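1-pyrroline-5-carboxylate dehydrogenase (Thermus thermophilus, PDB 1UZB) probably catalyses the NAD(P)+-dependent oxidation of the semialdehyde in equilibrium with 1-pyrroline-5-carboxylate to glutamate, as a member of the aldehyde dehydrogenase family. Local coordinates at residues F303-V311 with P337-A346; A325-Y335 with L423-A434. All coordinates share one frame; numbering follows the deposited sequence. Where two conformers were deposited one is given.

Contact 1 (F303-V311 with P337-A346); sequences FDLAAEGVV and PVLERVLKRA
Asp-304 and Arg-341 form the salt bridge that joins helices 303-311 and 337-346, with NE of the arginine 2.8 Å from OD1 of Asp-304. The oxygen lies near the guanidinium plane, yet NE meets it from above the carboxylate plane, and the N-H...O angle is a bent 140°. A water bound to both OD2 of Asp-304 and NH1 of Arg-341 adds a second link. Arg-341 NH2 donates to the Pro-337 carbonyl oxygen at 2.9 Å, so three partners around its rim fix the guanidinium's rotation. Were Arg-341 cut back to alanine, the Asp-304 carboxylate would probably lose its charged mate and CB of Phe-303 the guanidinium that covers it. Another water connects OD1 of Asp-304 to NE of Arg-345. With CG beside its backbone N (chi1 -76°) and an extended chain, Arg-345 enters as a knob among Asp-304, Ala-307, Glu-308 and Val-311, its guanidinium face against CB of Glu-308. Ala-307 lets the helices close in, its CB 3.6 Å from CB of Arg-341. The Phe-303 ring leans on CB of Pro-337, 3.5 Å from CD1, and on CG2 of Val-338, 3.5 Å from CD2, both on the same side of it. Crossing at -49°, the helices cover one face of a mixed sheet: Val-310 and Val-338 rest on strand 293-297, and Leu-343 reaches strands 384-387 and 402-405.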
loop_
_atom_site.group_PDB
_atom_site.type_symbol
_atom_site.label_atom_id
_atom_site.label_comp_id
_atom_site.label_asym_id
_atom_site.label_seq_id
_atom_site.Cartn_x
_atom_site.Cartn_y
_atom_site.Cartn_z
ATOM N N PHE A 303 -14.838 31.233 -28.126
ATOM C CA PHE A 303 -14.066 31.681 -29.282
ATOM C C PHE A 303 -12.858 32.552 -28.963
ATOM O O PHE A 303 -11.842 32.478 -29.654
ATOM C CB PHE A 303 -14.986 32.408 -30.266
ATOM C CG PHE A 303 -16.103 31.551 -30.810
ATOM C CD1 PHE A 303 -17.303 32.133 -31.212
ATOM C CD2 PHE A 303 -15.958 30.170 -30.939
ATOM C CE1 PHE A 303 -18.339 31.363 -31.730
ATOM C CE2 PHE A 303 -16.993 29.386 -31.460
ATOM C CZ PHE A 303 -18.185 29.985 -31.856
ATOM N N ASP A 304 -12.954 33.383 -27.931
ATOM C CA ASP A 304 -11.822 34.228 -27.576
ATOM C C ASP A 304 -10.712 33.386 -26.960
ATOM O O ASP A 304 -9.533 33.566 -27.272
ATOM C CB ASP A 304 -12.251 35.332 -26.610
ATOM C CG ASP A 304 -13.200 36.321 -27.254
ATOM O OD1 ASP A 304 -12.920 36.746 -28.396
ATOM O OD2 ASP A 304 -14.216 36.674 -26.620
ATOM N N LEU A 305 -11.097 32.458 -26.093
ATOM C CA LEU A 305 -10.131 31.576 -25.454
ATOM C C LEU A 305 -9.452 30.739 -26.533
ATOM O O LEU A 305 -8.236 30.551 -26.515
ATOM C CB LEU A 305 -10.834 30.648 -24.465
ATOM C CG LEU A 305 -9.912 29.772 -23.612
ATOM C CD1 LEU A 305 -9.258 30.621 -22.526
ATOM C CD2 LEU A 305 -10.717 28.644 -22.988
ATOM N N ALA A 306 -10.246 30.241 -27.477
ATOM C CA ALA A 306 -9.719 29.421 -28.561
ATOM C C ALA A 306 -8.727 30.190 -29.432
ATOM O O ALA A 306 -7.644 29.697 -29.729
ATOM C CB ALA A 306 -10.860 28.894 -29.418
ATOM N N ALA A 307 -9.097 31.398 -29.841
ATOM C CA ALA A 307 -8.218 32.200 -30.690
ATOM C C ALA A 307 -6.861 32.447 -30.025
ATOM O O ALA A 307 -5.816 32.370 -30.676
ATOM C CB ALA A 307 -8.889 33.530 -31.031
ATOM N N GLU A 308 -6.880 32.739 -28.730
ATOM C CA GLU A 308 -5.647 32.983 -27.991
ATOM C C GLU A 308 -4.779 31.720 -27.968
ATOM O O GLU A 308 -3.578 31.778 -28.236
ATOM C CB GLU A 308 -5.989 33.426 -26.563
ATOM C CG GLU A 308 -4.842 34.025 -25.762
ATOM C CD GLU A 308 -3.791 33.011 -25.371
ATOM O OE1 GLU A 308 -4.165 31.882 -24.991
ATOM O OE2 GLU A 308 -2.591 33.350 -25.427
ATOM N N GLY A 309 -5.398 30.581 -27.655
ATOM C CA GLY A 309 -4.674 29.323 -27.599
ATOM C C GLY A 309 -4.122 28.903 -28.950
ATOM O O GLY A 309 -3.046 28.307 -29.037
ATOM N N VAL A 310 -4.861 29.205 -30.010
ATOM C CA VAL A 310 -4.425 28.877 -31.358
ATOM C C VAL A 310 -3.209 29.718 -31.733
ATOM O O VAL A 310 -2.233 29.201 -32.270
ATOM C CB VAL A 310 -5.554 29.126 -32.379
ATOM C CG1 VAL A 310 -5.005 29.061 -33.796
ATOM C CG2 VAL A 310 -6.651 28.097 -32.188
ATOM N N VAL A 311 -3.258 31.013 -31.440
ATOM C CA VAL A 311 -2.139 31.889 -31.761
ATOM C C VAL A 311 -0.880 31.479 -30.993
ATOM O O VAL A 311 0.210 31.429 -31.567
ATOM C CB VAL A 311 -2.509 33.367 -31.488
ATOM C CG1 VAL A 311 -1.275 34.248 -31.570
ATOM C CG2 VAL A 311 -3.537 33.825 -32.521
ATOM N N PRO A 337 -16.431 33.229 -36.804
ATOM C CA PRO A 337 -16.078 33.790 -35.494
ATOM C C PRO A 337 -14.641 33.540 -35.040
ATOM O O PRO A 337 -13.967 34.451 -34.556
ATOM C CB PRO A 337 -17.105 33.143 -34.555
ATOM C CG PRO A 337 -18.265 32.882 -35.442
ATOM C CD PRO A 337 -17.599 32.342 -36.675
ATOM N N VAL A 338 -14.169 32.311 -35.195
ATOM C CA VAL A 338 -12.820 31.985 -34.764
ATOM C C VAL A 338 -11.748 32.537 -35.695
ATOM O O VAL A 338 -10.749 33.085 -35.233
ATOM C CB VAL A 338 -12.638 30.458 -34.608
ATOM C CG1 VAL A 338 -11.211 30.141 -34.182
ATOM C CG2 VAL A 338 -13.619 29.933 -33.567
ATOM N N LEU A 339 -11.952 32.413 -37.002
ATOM C CA LEU A 339 -10.958 32.912 -37.941
ATOM C C LEU A 339 -10.781 34.419 -37.815
ATOM O O LEU A 339 -9.662 34.920 -37.849
ATOM C CB LEU A 339 -11.333 32.540 -39.377
ATOM C CG LEU A 339 -10.316 32.959 -40.444
ATOM C CD1 LEU A 339 -8.928 32.430 -40.089
ATOM C CD2 LEU A 339 -10.758 32.425 -41.800
ATOM N N GLU A 340 -11.880 35.147 -37.651
ATOM C CA GLU A 340 -11.777 36.591 -37.520
ATOM C C GLU A 340 -10.962 36.949 -36.276
ATOM O O GLU A 340 -10.133 37.855 -36.312
ATOM C CB GLU A 340 -13.174 37.226 -37.457
ATOM C CG GLU A 340 -13.996 36.862 -36.234
ATOM C CD GLU A 340 -14.075 37.992 -35.226
ATOM O OE1 GLU A 340 -13.012 38.468 -34.775
ATOM O OE2 GLU A 340 -15.204 38.405 -34.884
ATOM N N ARG A 341 -11.189 36.229 -35.182
ATOM C CA ARG A 341 -10.463 36.485 -33.941
ATOM C C ARG A 341 -8.988 36.105 -34.049
ATOM O O ARG A 341 -8.119 36.807 -33.531
ATOM C CB ARG A 341 -11.118 35.726 -32.785
ATOM C CG ARG A 341 -12.452 36.323 -32.340
ATOM C CD ARG A 341 -13.143 35.439 -31.316
ATOM N NE ARG A 341 -14.316 36.079 -30.722
ATOM C CZ ARG A 341 -15.460 36.303 -31.361
ATOM N NH1 ARG A 341 -16.463 36.892 -30.726
ATOM N NH2 ARG A 341 -15.609 35.935 -32.624
ATOM N N VAL A 342 -8.704 34.997 -34.724
ATOM C CA VAL A 342 -7.322 34.558 -34.899
ATOM C C VAL A 342 -6.546 35.576 -35.738
ATOM O O VAL A 342 -5.414 35.927 -35.406
ATOM C CB VAL A 342 -7.256 33.165 -35.577
ATOM C CG1 VAL A 342 -5.829 32.861 -36.025
ATOM C CG2 VAL A 342 -7.732 32.094 -34.603
ATOM N N LEU A 343 -7.162 36.061 -36.813
ATOM C CA LEU A 343 -6.510 37.039 -37.675
ATOM C C LEU A 343 -6.227 38.341 -36.935
ATOM O O LEU A 343 -5.141 38.905 -37.058
ATOM C CB LEU A 343 -7.371 37.319 -38.911
ATOM C CG LEU A 343 -7.500 36.157 -39.898
ATOM C CD1 LEU A 343 -8.449 36.536 -41.025
ATOM C CD2 LEU A 343 -6.122 35.798 -40.451
ATOM N N LYS A 344 -7.202 38.812 -36.164
ATOM C CA LYS A 344 -7.038 40.051 -35.410
ATOM C C LYS A 344 -5.889 39.943 -34.410
ATOM O O LYS A 344 -5.111 40.883 -34.239
ATOM C CB LYS A 344 -8.328 40.399 -34.662
ATOM C CG LYS A 344 -9.552 40.626 -35.546
ATOM C CD LYS A 344 -9.319 41.684 -36.617
ATOM C CE LYS A 344 -8.780 41.070 -37.901
ATOM N NZ LYS A 344 -9.711 40.045 -38.457
ATOM N N ARG A 345 -5.786 38.794 -33.749
ATOM C CA ARG A 345 -4.729 38.571 -32.770
ATOM C C ARG A 345 -3.369 38.394 -33.437
ATOM O O ARG A 345 -2.380 38.986 -33.016
ATOM C CB ARG A 345 -5.039 37.331 -31.925
ATOM C CG ARG A 345 -6.103 37.533 -30.860
ATOM C CD ARG A 345 -6.408 36.225 -30.141
ATOM N NE ARG A 345 -7.369 36.400 -29.054
ATOM C CZ ARG A 345 -7.085 36.965 -27.885
ATOM N NH1 ARG A 345 -5.862 37.414 -27.638
ATOM N NH2 ARG A 345 -8.028 37.087 -26.960
ATOM N N ALA A 346 -3.325 37.579 -34.484
ATOM C CA ALA A 346 -2.077 37.310 -35.184
ATOM C C ALA A 346 -1.459 38.532 -35.850
ATOM O O ALA A 346 -0.236 38.651 -35.910
ATOM C CB ALA A 346 -2.288 36.207 -36.218
HETATM O O HOH W 1 -10.171 36.971 -29.532
HETATM O O HOH W 2 -16.044 37.854 -28.157
#

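Contact 2 (A325-Y335 with L423-A434)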
loop_
_atom_site.group_PDB
_atom_site.type_symbol
_atom_site.label_atom_id
_atom_site.label_comp_id
_atom_site.label_asym_id
_atom_site.label_seq_id
_atom_site.Cartn_x
_atom_site.Cartn_y
_atom_site.Cartn_z
ATOM N N ALA A 325 0.665 24.048 -33.467
ATOM C CA ALA A 325 -0.586 23.942 -34.199
ATOM C C ALA A 325 -0.334 24.494 -35.600
ATOM O O ALA A 325 -0.146 25.697 -35.771
ATOM C CB ALA A 325 -1.679 24.750 -33.512
ATOM N N SER A 326 -0.303 23.609 -36.593
ATOM C CA SER A 326 -0.101 24.029 -37.976
ATOM C C SER A 326 -1.406 23.883 -38.753
ATOM O O SER A 326 -1.500 24.287 -39.914
ATOM C CB SER A 326 1.012 23.212 -38.643
ATOM O OG SER A 326 0.753 21.822 -38.592
ATOM N N ARG A 327 -2.412 23.293 -38.112
ATOM C CA ARG A 327 -3.722 23.128 -38.726
ATOM C C ARG A 327 -4.786 23.616 -37.752
ATOM O O ARG A 327 -4.718 23.330 -36.554
ATOM C CB ARG A 327 -3.999 21.660 -39.075
ATOM C CG ARG A 327 -3.063 21.057 -40.113
ATOM C CD ARG A 327 -3.513 19.648 -40.486
ATOM N NE ARG A 327 -3.462 18.748 -39.336
ATOM C CZ ARG A 327 -4.215 17.661 -39.199
ATOM N NH1 ARG A 327 -4.090 16.909 -38.112
ATOM N NH2 ARG A 327 -5.098 17.330 -40.135
ATOM N N LEU A 328 -5.747 24.377 -38.266
ATOM C CA LEU A 328 -6.862 24.875 -37.466
ATOM C C LEU A 328 -8.102 24.357 -38.183
ATOM O O LEU A 328 -8.405 24.784 -39.295
ATOM C CB LEU A 328 -6.873 26.406 -37.417
ATOM C CG LEU A 328 -8.062 27.009 -36.664
ATOM C CD1 LEU A 328 -8.081 26.513 -35.221
ATOM C CD2 LEU A 328 -7.972 28.520 -36.706
ATOM N N ILE A 329 -8.789 23.406 -37.556
ATOM C CA ILE A 329 -9.981 22.791 -38.136
ATOM C C ILE A 329 -11.210 23.393 -37.479
ATOM O O ILE A 329 -11.453 23.195 -36.290
ATOM C CB ILE A 329 -9.952 21.263 -37.921
ATOM C CG1 ILE A 329 -8.679 20.679 -38.541
ATOM C CG2 ILE A 329 -11.179 20.617 -38.549
ATOM C CD1 ILE A 329 -8.421 19.235 -38.164
ATOM N N LEU A 330 -11.985 24.135 -38.262
ATOM C CA LEU A 330 -13.170 24.803 -37.748
ATOM C C LEU A 330 -14.466 24.258 -38.323
ATOM O O LEU A 330 -14.600 24.135 -39.541
ATOM C CB LEU A 330 -13.088 26.301 -38.057
ATOM C CG LEU A 330 -11.805 27.005 -37.601
ATOM C CD1 LEU A 330 -11.769 28.446 -38.102
ATOM C CD2 LEU A 330 -11.725 26.963 -36.084
ATOM N N THR A 331 -15.418 23.932 -37.453
ATOM C CA THR A 331 -16.711 23.448 -37.915
ATOM C C THR A 331 -17.398 24.668 -38.522
ATOM O O THR A 331 -17.020 25.805 -38.240
ATOM C CB THR A 331 -17.556 22.872 -36.755
ATOM O OG1 THR A 331 -17.829 23.901 -35.797
ATOM C CG2 THR A 331 -16.811 21.734 -36.076
ATOM N N GLN A 332 -18.405 24.440 -39.357
ATOM C CA GLN A 332 -19.084 25.543 -40.027
ATOM C C GLN A 332 -19.492 26.697 -39.115
ATOM O O GLN A 332 -19.245 27.859 -39.434
ATOM C CB GLN A 332 -20.304 25.017 -40.789
ATOM C CG GLN A 332 -20.966 26.051 -41.700
ATOM C CD GLN A 332 -19.996 26.656 -42.702
ATOM O OE1 GLN A 332 -19.239 25.943 -43.360
ATOM N NE2 GLN A 332 -20.021 27.979 -42.826
ATOM N N GLY A 333 -20.105 26.381 -37.981
ATOM C CA GLY A 333 -20.535 27.427 -37.065
ATOM C C GLY A 333 -19.422 28.205 -36.379
ATOM O O GLY A 333 -19.631 29.327 -35.914
ATOM N N ALA A 334 -18.232 27.619 -36.313
ATOM C CA ALA A 334 -17.100 28.274 -35.665
ATOM C C ALA A 334 -16.159 28.978 -36.637
ATOM O O ALA A 334 -15.336 29.795 -36.224
ATOM C CB ALA A 334 -16.316 27.247 -34.856
ATOM N N TYR A 335 -16.293 28.682 -37.926
ATOM C CA TYR A 335 -15.403 29.249 -38.934
ATOM C C TYR A 335 -15.194 30.759 -38.911
ATOM O O TYR A 335 -14.090 31.232 -38.646
ATOM C CB TYR A 335 -15.851 28.834 -40.336
ATOM C CG TYR A 335 -14.898 29.301 -41.414
ATOM C CD1 TYR A 335 -13.639 28.717 -41.565
ATOM C CD2 TYR A 335 -15.240 30.357 -42.257
ATOM C CE1 TYR A 335 -12.742 29.175 -42.530
ATOM C CE2 TYR A 335 -14.353 30.823 -43.221
ATOM C CZ TYR A 335 -13.109 30.229 -43.352
ATOM O OH TYR A 335 -12.233 30.700 -44.301
ATOM N N LEU A 423 0.072 28.800 -40.529
ATOM C CA LEU A 423 -1.134 28.114 -40.088
ATOM C C LEU A 423 -2.093 27.868 -41.245
ATOM O O LEU A 423 -2.407 28.793 -42.001
ATOM C CB LEU A 423 -1.838 28.957 -39.024
ATOM C CG LEU A 423 -3.124 28.391 -38.432
ATOM C CD1 LEU A 423 -2.824 27.109 -37.674
ATOM C CD2 LEU A 423 -3.743 29.426 -37.506
ATOM N N SER A 424 -2.561 26.627 -41.368
ATOM C CA SER A 424 -3.506 26.244 -42.419
ATOM C C SER A 424 -4.882 26.023 -41.798
ATOM O O SER A 424 -5.047 25.169 -40.926
ATOM C CB SER A 424 -3.044 24.956 -43.108
ATOM O OG SER A 424 -1.837 25.156 -43.826
ATOM N N VAL A 425 -5.867 26.791 -42.255
ATOM C CA VAL A 425 -7.223 26.693 -41.728
ATOM C C VAL A 425 -8.103 25.881 -42.663
ATOM O O VAL A 425 -8.206 26.170 -43.861
ATOM C CB VAL A 425 -7.832 28.094 -41.525
ATOM C CG1 VAL A 425 -9.189 27.986 -40.848
ATOM C CG2 VAL A 425 -6.885 28.945 -40.687
ATOM N N ILE A 426 -8.735 24.862 -42.092
ATOM C CA ILE A 426 -9.595 23.941 -42.822
ATOM C C ILE A 426 -11.023 24.054 -42.299
ATOM O O ILE A 426 -11.258 23.973 -41.096
ATOM C CB ILE A 426 -9.080 22.495 -42.637
ATOM C CG1 ILE A 426 -7.602 22.421 -43.037
ATOM C CG2 ILE A 426 -9.915 21.526 -43.459
ATOM C CD1 ILE A 426 -6.895 21.148 -42.601
ATOM N N ARG A 427 -11.971 24.249 -43.207
ATOM C CA ARG A 427 -13.376 24.383 -42.844
ATOM C C ARG A 427 -14.106 23.063 -43.067
ATOM O O ARG A 427 -14.066 22.504 -44.163
ATOM C CB ARG A 427 -14.015 25.491 -43.689
ATOM C CG ARG A 427 -15.493 25.731 -43.424
ATOM C CD ARG A 427 -15.948 27.046 -44.043
ATOM N NE ARG A 427 -15.841 27.041 -45.499
ATOM C CZ ARG A 427 -16.744 26.510 -46.318
ATOM N NH1 ARG A 427 -16.558 26.552 -47.631
ATOM N NH2 ARG A 427 -17.843 25.951 -45.828
ATOM N N VAL A 428 -14.764 22.565 -42.022
ATOM C CA VAL A 428 -15.495 21.303 -42.101
ATOM C C VAL A 428 -16.942 21.507 -41.660
ATOM O O VAL A 428 -17.266 22.503 -41.016
ATOM C CB VAL A 428 -14.823 20.211 -41.228
ATOM C CG1 VAL A 428 -13.383 20.007 -41.678
ATOM C CG2 VAL A 428 -14.858 20.606 -39.759
ATOM N N LYS A 429 -17.811 20.559 -42.004
ATOM C CA LYS A 429 -19.229 20.674 -41.677
ATOM C C LYS A 429 -19.593 20.476 -40.212
ATOM O O LYS A 429 -20.362 21.259 -39.651
ATOM C CB LYS A 429 -20.054 19.702 -42.527
ATOM C CG LYS A 429 -21.549 19.771 -42.239
ATOM C CD LYS A 429 -22.364 18.828 -43.115
ATOM C CE LYS A 429 -22.104 17.363 -42.789
ATOM N NZ LYS A 429 -20.730 16.923 -43.158
ATOM N N ASP A 430 -19.054 19.431 -39.597
ATOM C CA ASP A 430 -19.359 19.144 -38.203
ATOM C C ASP A 430 -18.178 18.540 -37.462
ATOM O O ASP A 430 -17.090 18.398 -38.019
ATOM C CB ASP A 430 -20.562 18.200 -38.107
ATOM C CG ASP A 430 -20.426 16.982 -38.999
ATOM O OD1 ASP A 430 -19.294 16.484 -39.171
ATOM O OD2 ASP A 430 -21.459 16.510 -39.521
ATOM N N PHE A 431 -18.409 18.173 -36.206
ATOM C CA PHE A 431 -17.360 17.604 -35.374
ATOM C C PHE A 431 -16.838 16.265 -35.887
ATOM O O PHE A 431 -15.641 15.998 -35.818
ATOM C CB PHE A 431 -17.852 17.448 -33.936
ATOM C CG PHE A 431 -16.742 17.311 -32.937
ATOM C CD1 PHE A 431 -15.966 18.413 -32.594
ATOM C CD2 PHE A 431 -16.453 16.079 -32.364
ATOM C CE1 PHE A 431 -14.914 18.287 -31.692
ATOM C CE2 PHE A 431 -15.403 15.942 -31.460
ATOM C CZ PHE A 431 -14.633 17.049 -31.125
ATOM N N ALA A 432 -17.729 15.419 -36.397
ATOM C CA ALA A 432 -17.307 14.124 -36.917
ATOM C C ALA A 432 -16.327 14.341 -38.065
ATOM O O ALA A 432 -15.292 13.680 -38.146
ATOM C CB ALA A 432 -18.514 13.325 -37.399
ATOM N N GLU A 433 -16.655 15.275 -38.950
ATOM C CA GLU A 433 -15.784 15.569 -40.078
ATOM C C GLU A 433 -14.478 16.174 -39.563
ATOM O O GLU A 433 -13.410 15.925 -40.121
ATOM C CB GLU A 433 -16.475 16.535 -41.043
ATOM C CG GLU A 433 -15.705 16.792 -42.321
ATOM C CD GLU A 433 -16.520 17.567 -43.335
ATOM O OE1 GLU A 433 -17.552 17.035 -43.799
ATOM O OE2 GLU A 433 -16.134 18.705 -43.665
ATOM N N ALA A 434 -14.563 16.963 -38.495
ATOM C CA ALA A 434 -13.367 17.573 -37.917
ATOM C C ALA A 434 -12.394 16.490 -37.449
ATOM O O ALA A 434 -11.195 16.574 -37.702
ATOM C CB ALA A 434 -13.746 18.480 -36.752
HETATM O O HOH W 3 0.356 24.689 -41.944
#
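The side chains of Leu-328 and Val-425 run alongside each other on neighbouring parallel strands, 325-331 and 423-428, of the seven-stranded mixed sheet in an alpha/beta domain of the aldehyde dehydrogenase fold. Five backbone hydrogen bonds hold the ladder, the first from Ser-424 N to Ser-326 O and the last from Val-428 N to Leu-330 O, the donor strand changing with each. On the same face, Leu-330 slants across Val-425, with Leu-330 CD1 3.8 Å from Val-425 CG1. The opposite face carries Ile-329, whose CG2, anti to the backbone N, comes 3.8 Å from CB of Ala-434 and 3.9 Å from CG1 of Val-428; this ties the sheet to the helix beginning at Phe-431. Asp-430 caps that helix, its OD1 accepting from Glu-433 N at 2.9 Å. Arg-327, also on this face, is anchored by carbonyl oxygens of Val-437 and Ala-438. At the C-terminal end of the strands, the Arg-427 chain runs roughly perpendicular to that of Tyr-335. CD of the arginine stands over one ring face, 3.7 Å from the centroid, in a CH-pi contact, while Tyr-335 OH bonds to Thr-405 and Arg-427 NE pairs with Glu-406. A bend at chi3 (64°) turns the guanidinium along the Gln-332 side chain, with the amide and guanidinium planes 73° apart. There Arg-427 NH2 donates to Gln-332 OE1 at 2.8 Å, the oxygen lying near the guanidinium plane.

The centres of the two contacts are 13 Å apart, within one alpha/beta layer of the aldehyde dehydrogenase fold. Along the chain their segments alternate: helix 303-311, strand 325-331, helix 337-346, then strand 423-428. Helix 332-346 serves both, since its first turn belongs to contact 2 and its later turns to contact 1. The helix pair lies on the sheet face that bears Leu-328 and Leu-330, where Val-310 CG2 meets Leu-328 CD1 at 3.7 Å and Val-338 CG1 meets Leu-330 CD2 at the same distance. Local chain connections and the distant strand 422-428 are thereby joined by apolar contacts between helices and sheet.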